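Local coordinates for protein O-methyltransferase, SAM-dependent (Legionella pneumophila subsp. pneumophila, PDB 3R3H) that probably transfers a methyl group from S-adenosylmethionine to a hydroxyl oxygen of an acceptor whose identity is not established, at residues I19-H24 against A29-T34; C91-G96 against I142-T147. One frame throughout, in Å; residues are numbered along the deposited sequence.

Contact 1: I19-H24 against A29-T34; sequences ISLREH and ALRKET
Glu23 and Arg31 meet in a two-pronged, side-on salt bridge. It joins the linker after helix 10-20 to helix 25-32, near the N-terminal end of a Rossmann-like O-methyltransferase fold. The chain leaves helical geometry at Leu21. It runs extended through Glu23 and enters the second helix at His24, the N-cap residue.

The CB of Glu23 points toward the helix. CG lies anti to the backbone N (chi1 -166°), and the chain stays extended beyond it, which carries the carboxylate out to Arg31. Glu23 CD stands 3.3 Å from Arg31 NH2. At the tip the two oxygens share the work. Glu23 OE1 takes a hydrogen bond of 2.6 Å from Arg31 NH2, almost in the guanidinium plane. Glu23 OE2 takes a longer one, 3.1 Å, from Arg31 NE, and here the oxygen is tilted from that plane. Both oxygens use their syn lone pairs. The carboxylate and guanidinium planes are 29° apart, nearly coplanar, with Glu23 OE1 at the guanidinium edge. The double grip limits rotation of either group. Glu23 OE2 has a second partner, the hydroxyl of Tyr73 on helix 73-80, which further fixes the carboxylate.

Arg31 reaches back with a chain bent at chi2 and chi3. Its side chain also touches Tyr73 and, on helix 46-59, Pro46, on which Leu21 packs as well. Arg22 leads away from the salt bridge to the second subunit, where its NH2 donates to the backbone oxygen of Asp200 of that subunit. Beside the charged pair, Leu21 CD1 makes a loose, oblique approach, 4.5 Å from Arg31 NH2.

Contact 2: C91-G96 against I142-T147; sequences CDINEG and IDADKT
The two backbones leave strands 87-92 and 137-143 and stay apart, with Ile93 CA and Ala144 CA the nearest pair at 7.3 Å. The side chain of Ile93 bridges the two segments. Its CB points toward the other segment. CG1 sits between the backbone N and the carbonyl carbon (chi1 69°), and chi2 is extended, which sends CD1 across to the other loop. There Ile93 CD1 lies 3.7 Å from Asp145 N and 4.3 Å from Ala144 CA. Ile93 CD1 also reaches the methyl CB of Ala144, at 4.4 Å. The contact is by van der Waals packing of a methyl tip against backbone and a small side chain.

Asp145 brings its carboxylate nearer than its CB direction suggests. Asp145 OD2 comes to 4.2 Å from Ile93 CD1, but its strongest polar partner is the hydroxyl of Tyr152 on helix 149-159. Ala144 also touches Tyr152 and Leu67 of strand 63-68.

Each loop is also braced from within. Asp92 OD2 accepts from Asn94 N, an Asx turn, and the donor stands well above the carboxylate plane. A second Asx turn follows, with Gly96 N donating to Asn94 OD1 at 2.8 Å. On the other side Lys146 NZ bonds to Ala144 O at 3.2 Å and forms a salt bridge with Asp143 OD1, its hydrogen bond there being weak.

Strands 87-92 and 137-143 flank strand 63-68 in the parallel part of the sheet. The carboxylates of Asp143 and Asp169 lie close together, near Asn170. This resembles the metal site of catechol O-methyltransferase relatives, though a metal role here is not established. Loops at these C-terminal strand ends form the cofactor side of class I S-adenosylmethionine-dependent methyltransferases, and this arrangement is consistent with such a Rossmann-like fold.

Overall arrangement
Contact 1 is a surface contact, its centre about 17 Å from the centre of the chain. Contact 2 is partly buried, its centre about 11 Å from the chain centre. The two contact centres are about 22 Å apart and the contacts do not touch. They share no helix or strand. Contact 1 joins neighbours in sequence, a linker and the helix that follows. Contact 2 brings together two segments 46 residues apart at their closest ends, each running out of a strand. The chemistry differs with place: a charged pair at the surface in contact 1, a methyl group against backbone in contact 2. In contact 2, Asp92, Asp145 and Lys146 find polar partners within the same chain.

Contact 1: I19-H24 against A29-T34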
ATOM      1  N   ILE A  19     -12.379  -2.569 -12.279  1.00 38.57           N
ATOM      2  CA  ILE A  19     -13.009  -2.775 -10.981  1.00 35.56           C
ATOM      3  C   ILE A  19     -12.590  -1.809  -9.867  1.00 36.02           C
ATOM      4  O   ILE A  19     -13.273  -1.717  -8.856  1.00 35.55           O
ATOM      5  CB  ILE A  19     -12.777  -4.219 -10.482  1.00 33.77           C
ATOM      6  CG1 ILE A  19     -11.289  -4.424 -10.176  1.00 32.42           C
ATOM      7  CG2 ILE A  19     -13.249  -5.226 -11.545  1.00 32.97           C
ATOM      8  CD1 ILE A  19     -10.989  -5.722  -9.445  1.00 29.60           C
ATOM      9  N   SER A  20     -11.488  -1.081 -10.029  1.00 35.88           N
ATOM     10  CA  SER A  20     -11.075  -0.184  -8.949  1.00 36.67           C
ATOM     11  C   SER A  20     -10.865   1.287  -9.297  1.00 37.50           C
ATOM     12  O   SER A  20     -11.105   2.155  -8.456  1.00 37.51           O
ATOM     13  CB  SER A  20      -9.803  -0.712  -8.265  1.00 36.49           C
ATOM     14  OG  SER A  20      -8.647  -0.493  -9.058  1.00 37.96           O
ATOM     15  N   LEU A  21     -10.422   1.579 -10.518  1.00 37.86           N
ATOM     16  CA  LEU A  21     -10.186   2.971 -10.895  1.00 38.16           C
ATOM     17  C   LEU A  21     -11.458   3.787 -10.813  1.00 38.58           C
ATOM     18  O   LEU A  21     -12.421   3.538 -11.541  1.00 39.24           O
ATOM     19  CB  LEU A  21      -9.628   3.079 -12.315  1.00 35.93           C
ATOM     20  CG  LEU A  21      -8.556   4.151 -12.591  1.00 34.07           C
ATOM     21  CD1 LEU A  21      -8.569   4.459 -14.077  1.00 30.88           C
ATOM     22  CD2 LEU A  21      -8.787   5.422 -11.791  1.00 32.45           C
ATOM     23  N   ARG A  22     -11.451   4.755  -9.911  1.00 39.50           N
ATOM     24  CA  ARG A  22     -12.579   5.649  -9.722  1.00 42.32           C
ATOM     25  C   ARG A  22     -11.988   7.044  -9.916  1.00 42.02           C
ATOM     26  O   ARG A  22     -11.879   7.848  -8.985  1.00 43.09           O
ATOM     27  CB  ARG A  22     -13.196   5.440  -8.324  1.00 42.61           C
ATOM     28  CG  ARG A  22     -14.266   4.330  -8.324  1.00 44.76           C
ATOM     29  CD  ARG A  22     -14.219   3.369  -7.122  1.00 46.21           C
ATOM     30  NE  ARG A  22     -14.884   3.891  -5.933  1.00 46.03           N
ATOM     31  CZ  ARG A  22     -15.758   3.205  -5.201  1.00 46.54           C
ATOM     32  NH1 ARG A  22     -16.074   1.964  -5.539  1.00 44.38           N
ATOM     33  NH2 ARG A  22     -16.322   3.764  -4.135  1.00 47.17           N
ATOM     34  N   GLU A  23     -11.608   7.293 -11.168  1.00 42.07           N
ATOM     35  CA  GLU A  23     -10.969   8.527 -11.612  1.00 42.42           C
ATOM     36  C   GLU A  23     -11.895   9.719 -11.826  1.00 41.85           C
ATOM     37  O   GLU A  23     -12.964   9.603 -12.417  1.00 42.85           O
ATOM     38  CB  GLU A  23     -10.215   8.227 -12.899  1.00 40.48           C
ATOM     39  CG  GLU A  23      -9.241   9.274 -13.324  1.00 40.24           C
ATOM     40  CD  GLU A  23      -8.418   8.784 -14.483  1.00 40.36           C
ATOM     41  OE1 GLU A  23      -9.020   8.323 -15.475  1.00 42.05           O
ATOM     42  OE2 GLU A  23      -7.174   8.851 -14.410  1.00 40.80           O
ATOM     43  N   HIS A  24     -11.463  10.874 -11.342  1.00 42.26           N
ATOM     44  CA  HIS A  24     -12.234  12.100 -11.481  1.00 44.28           C
ATOM     45  C   HIS A  24     -12.026  12.648 -12.898  1.00 44.62           C
ATOM     46  O   HIS A  24     -10.902  12.650 -13.416  1.00 44.80           O
ATOM     47  CB  HIS A  24     -11.767  13.100 -10.436  1.00 43.42           C
ATOM     48  CG  HIS A  24     -12.506  14.394 -10.460  1.00 43.91           C
ATOM     49  ND1 HIS A  24     -12.373  15.316 -11.481  1.00 43.56           N
ATOM     50  CD2 HIS A  24     -13.362  14.944  -9.569  1.00 43.48           C
ATOM     51  CE1 HIS A  24     -13.111  16.375 -11.211  1.00 43.67           C
ATOM     52  NE2 HIS A  24     -13.723  16.175 -10.056  1.00 43.48           N
ATOM     53  N   ALA A  29      -9.123  13.615 -17.869  1.00 40.16           N
ATOM     54  CA  ALA A  29      -8.941  14.595 -18.936  1.00 40.64           C
ATOM     55  C   ALA A  29      -7.503  15.086 -18.996  1.00 40.15           C
ATOM     56  O   ALA A  29      -6.917  15.188 -20.077  1.00 40.57           O
ATOM     57  CB  ALA A  29      -9.890  15.770 -18.711  1.00 40.91           C
ATOM     58  N   LEU A  30      -6.943  15.406 -17.829  1.00 40.31           N
ATOM     59  CA  LEU A  30      -5.563  15.871 -17.767  1.00 41.78           C
ATOM     60  C   LEU A  30      -4.709  14.747 -18.355  1.00 40.96           C
ATOM     61  O   LEU A  30      -3.849  14.976 -19.206  1.00 40.11           O
ATOM     62  CB  LEU A  30      -5.152  16.155 -16.308  1.00 40.92           C
ATOM     63  CG  LEU A  30      -3.900  17.010 -16.026  1.00 40.33           C
ATOM     64  CD1 LEU A  30      -3.875  17.423 -14.552  1.00 38.71           C
ATOM     65  CD2 LEU A  30      -2.644  16.249 -16.401  1.00 38.31           C
ATOM     66  N   ARG A  31      -4.982  13.526 -17.905  1.00 42.32           N
ATOM     67  CA  ARG A  31      -4.256  12.360 -18.367  1.00 44.99           C
ATOM     68  C   ARG A  31      -4.409  12.187 -19.878  1.00 45.51           C
ATOM     69  O   ARG A  31      -3.432  12.258 -20.617  1.00 46.03           O
ATOM     70  CB  ARG A  31      -4.775  11.114 -17.654  1.00 44.67           C
ATOM     71  CG  ARG A  31      -3.696  10.215 -17.059  1.00 46.00           C
ATOM     72  CD  ARG A  31      -4.050   8.755 -17.285  1.00 46.01           C
ATOM     73  NE  ARG A  31      -5.458   8.495 -17.005  1.00 46.73           N
ATOM     74  CZ  ARG A  31      -6.159   7.515 -17.568  1.00 47.22           C
ATOM     75  NH1 ARG A  31      -5.584   6.696 -18.444  1.00 46.56           N
ATOM     76  NH2 ARG A  31      -7.440   7.362 -17.262  1.00 47.32           N
ATOM     77  N   LYS A  32      -5.639  11.958 -20.330  1.00 46.75           N
ATOM     78  CA  LYS A  32      -5.926  11.765 -21.754  1.00 48.88           C
ATOM     79  C   LYS A  32      -5.350  12.858 -22.668  1.00 51.54           C
ATOM     80  O   LYS A  32      -4.967  12.576 -23.803  1.00 50.76           O
ATOM     81  CB  LYS A  32      -7.432  11.652 -21.965  1.00 48.74           C
ATOM     82  N   GLU A  33      -5.295  14.098 -22.178  1.00 53.92           N
ATOM     83  CA  GLU A  33      -4.759  15.218 -22.953  1.00 57.33           C
ATOM     84  C   GLU A  33      -3.223  15.326 -22.915  1.00 58.02           C
ATOM     85  O   GLU A  33      -2.656  16.281 -23.449  1.00 57.19           O
ATOM     86  CB  GLU A  33      -5.389  16.537 -22.474  1.00 59.82           C
ATOM     87  CG  GLU A  33      -6.501  17.111 -23.387  1.00 65.92           C
ATOM     88  CD  GLU A  33      -6.007  18.161 -24.415  1.00 68.92           C
ATOM     89  OE1 GLU A  33      -5.064  17.872 -25.195  1.00 70.33           O
ATOM     90  OE2 GLU A  33      -6.580  19.280 -24.447  1.00 71.96           O
ATOM     91  N   THR A  34      -2.556  14.356 -22.287  1.00 57.86           N
ATOM     92  CA  THR A  34      -1.093  14.357 -22.192  1.00 57.71           C
ATOM     93  C   THR A  34      -0.532  12.954 -22.412  1.00 59.46           C
ATOM     94  O   THR A  34       0.645  12.693 -22.149  1.00 59.03           O
ATOM     95  CB  THR A  34      -0.585  14.892 -20.803  1.00 57.79           C
ATOM     96  OG1 THR A  34      -1.238  14.198 -19.732  1.00 56.59           O
ATOM     97  CG2 THR A  34      -0.857  16.378 -20.667  1.00 58.10           C
TER

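Contact 2: C91-G96 against I142-T147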
ATOM      1  N   CYS A  91       6.249  20.312  -6.612  1.00 36.16           N
ATOM      2  CA  CYS A  91       7.506  20.940  -7.024  1.00 37.06           C
ATOM      3  C   CYS A  91       7.871  20.402  -8.389  1.00 37.69           C
ATOM      4  O   CYS A  91       8.236  19.227  -8.502  1.00 38.74           O
ATOM      5  CB  CYS A  91       8.628  20.611  -6.024  1.00 37.33           C
ATOM      6  SG  CYS A  91       8.264  20.957  -4.240  1.00 41.11           S
ATOM      7  N   ASP A  92       7.755  21.236  -9.427  1.00 37.44           N
ATOM      8  CA  ASP A  92       8.088  20.787 -10.777  1.00 37.86           C
ATOM      9  C   ASP A  92       9.470  21.263 -11.231  1.00 38.39           C
ATOM     10  O   ASP A  92       9.679  22.447 -11.528  1.00 37.48           O
ATOM     11  CB  ASP A  92       7.028  21.223 -11.791  1.00 38.76           C
ATOM     12  CG  ASP A  92       7.191  20.514 -13.136  1.00 41.34           C
ATOM     13  OD1 ASP A  92       6.546  20.916 -14.133  1.00 42.74           O
ATOM     14  OD2 ASP A  92       7.969  19.534 -13.194  1.00 43.79           O
ATOM     15  N   ILE A  93      10.398  20.306 -11.275  1.00 37.66           N
ATOM     16  CA  ILE A  93      11.791  20.532 -11.645  1.00 35.82           C
ATOM     17  C   ILE A  93      11.956  20.568 -13.154  1.00 35.71           C
ATOM     18  O   ILE A  93      12.967  21.049 -13.670  1.00 37.12           O
ATOM     19  CB  ILE A  93      12.674  19.417 -11.088  1.00 32.65           C
ATOM     20  CG1 ILE A  93      12.380  18.110 -11.825  1.00 32.12           C
ATOM     21  CG2 ILE A  93      12.379  19.244  -9.608  1.00 32.45           C
ATOM     22  CD1 ILE A  93      13.303  16.978 -11.487  1.00 32.60           C
ATOM     23  N   ASN A  94      10.955  20.047 -13.856  1.00 35.41           N
ATOM     24  CA  ASN A  94      10.968  20.006 -15.310  1.00 36.13           C
ATOM     25  C   ASN A  94      11.289  21.373 -15.932  1.00 38.40           C
ATOM     26  O   ASN A  94      10.663  22.400 -15.597  1.00 39.96           O
ATOM     27  CB  ASN A  94       9.603  19.515 -15.804  1.00 34.37           C
ATOM     28  CG  ASN A  94       9.564  19.258 -17.302  1.00 32.44           C
ATOM     29  OD1 ASN A  94      10.570  19.363 -17.995  1.00 31.63           O
ATOM     30  ND2 ASN A  94       8.395  18.898 -17.800  1.00 30.88           N
ATOM     31  N   GLU A  95      12.277  21.397 -16.817  1.00 40.72           N
ATOM     32  CA  GLU A  95      12.606  22.640 -17.486  1.00 43.85           C
ATOM     33  C   GLU A  95      12.583  22.434 -18.993  1.00 44.14           C
ATOM     34  O   GLU A  95      13.106  23.243 -19.768  1.00 44.11           O
ATOM     35  CB  GLU A  95      13.944  23.202 -17.016  1.00 45.75           C
ATOM     36  CG  GLU A  95      15.041  22.217 -16.743  1.00 47.74           C
ATOM     37  CD  GLU A  95      16.227  22.908 -16.096  1.00 49.32           C
ATOM     38  OE1 GLU A  95      16.987  23.593 -16.814  1.00 50.85           O
ATOM     39  OE2 GLU A  95      16.378  22.788 -14.860  1.00 49.70           O
ATOM     40  N   GLY A  96      11.954  21.329 -19.386  1.00 44.00           N
ATOM     41  CA  GLY A  96      11.770  21.001 -20.786  1.00 43.97           C
ATOM     42  C   GLY A  96      10.336  21.412 -21.086  1.00 44.93           C
ATOM     43  O   GLY A  96       9.794  22.314 -20.442  1.00 43.36           O
ATOM     44  N   ILE A 142       8.250  11.324  -3.429  1.00 36.32           N
ATOM     45  CA  ILE A 142       9.483  11.662  -4.151  1.00 34.97           C
ATOM     46  C   ILE A 142       9.652  10.958  -5.498  1.00 35.30           C
ATOM     47  O   ILE A 142       9.725   9.728  -5.567  1.00 34.71           O
ATOM     48  CB  ILE A 142      10.717  11.366  -3.278  1.00 32.90           C
ATOM     49  CG1 ILE A 142      10.536  12.023  -1.901  1.00 33.75           C
ATOM     50  CG2 ILE A 142      11.963  11.878  -3.963  1.00 33.24           C
ATOM     51  CD1 ILE A 142      11.607  11.676  -0.883  1.00 29.81           C
ATOM     52  N   ASP A 143       9.707  11.749  -6.568  1.00 36.36           N
ATOM     53  CA  ASP A 143       9.865  11.214  -7.916  1.00 38.98           C
ATOM     54  C   ASP A 143      10.721  12.195  -8.727  1.00 39.09           C
ATOM     55  O   ASP A 143      10.583  12.290  -9.958  1.00 40.42           O
ATOM     56  CB  ASP A 143       8.488  11.030  -8.572  1.00 41.48           C
ATOM     57  CG  ASP A 143       8.541  10.174  -9.833  1.00 46.04           C
ATOM     58  OD1 ASP A 143       9.670   9.819 -10.247  1.00 47.85           O
ATOM     59  OD2 ASP A 143       7.462   9.866 -10.414  1.00 47.30           O
ATOM     60  N   ALA A 144      11.608  12.912  -8.029  1.00 38.10           N
ATOM     61  CA  ALA A 144      12.484  13.899  -8.661  1.00 38.18           C
ATOM     62  C   ALA A 144      13.707  13.232  -9.276  1.00 37.85           C
ATOM     63  O   ALA A 144      13.760  12.005  -9.375  1.00 39.73           O
ATOM     64  CB  ALA A 144      12.911  14.934  -7.646  1.00 35.70           C
ATOM     65  N   ASP A 145      14.689  14.030  -9.692  1.00 37.51           N
ATOM     66  CA  ASP A 145      15.897  13.475 -10.308  1.00 38.16           C
ATOM     67  C   ASP A 145      16.641  12.534  -9.360  1.00 38.69           C
ATOM     68  O   ASP A 145      16.983  12.892  -8.217  1.00 36.78           O
ATOM     69  CB  ASP A 145      16.822  14.589 -10.805  1.00 37.32           C
ATOM     70  CG  ASP A 145      17.174  15.589  -9.728  1.00 38.36           C
ATOM     71  OD1 ASP A 145      18.308  16.112  -9.782  1.00 38.80           O
ATOM     72  OD2 ASP A 145      16.326  15.869  -8.847  1.00 37.91           O
ATOM     73  N   LYS A 146      16.879  11.326  -9.868  1.00 40.00           N
ATOM     74  CA  LYS A 146      17.517  10.233  -9.135  1.00 41.00           C
ATOM     75  C   LYS A 146      18.876  10.498  -8.495  1.00 42.23           C
ATOM     76  O   LYS A 146      19.187   9.917  -7.451  1.00 42.63           O
ATOM     77  CB  LYS A 146      17.624   9.008 -10.044  1.00 40.97           C
ATOM     78  CG  LYS A 146      16.388   8.773 -10.924  1.00 41.56           C
ATOM     79  CD  LYS A 146      15.101   8.722 -10.107  1.00 40.59           C
ATOM     80  CE  LYS A 146      13.892   9.019 -10.979  1.00 39.99           C
ATOM     81  NZ  LYS A 146      12.635   9.166 -10.191  1.00 40.32           N
ATOM     82  N   THR A 147      19.676  11.372  -9.100  1.00 43.04           N
ATOM     83  CA  THR A 147      21.001  11.654  -8.569  1.00 42.84           C
ATOM     84  C   THR A 147      21.042  12.575  -7.362  1.00 43.99           C
ATOM     85  O   THR A 147      22.102  13.085  -7.010  1.00 44.71           O
ATOM     86  CB  THR A 147      21.918  12.238  -9.645  1.00 44.89           C
ATOM     87  OG1 THR A 147      21.372  13.478 -10.119  1.00 47.55           O
ATOM     88  CG2 THR A 147      22.057  11.255 -10.805  1.00 43.08           C
TER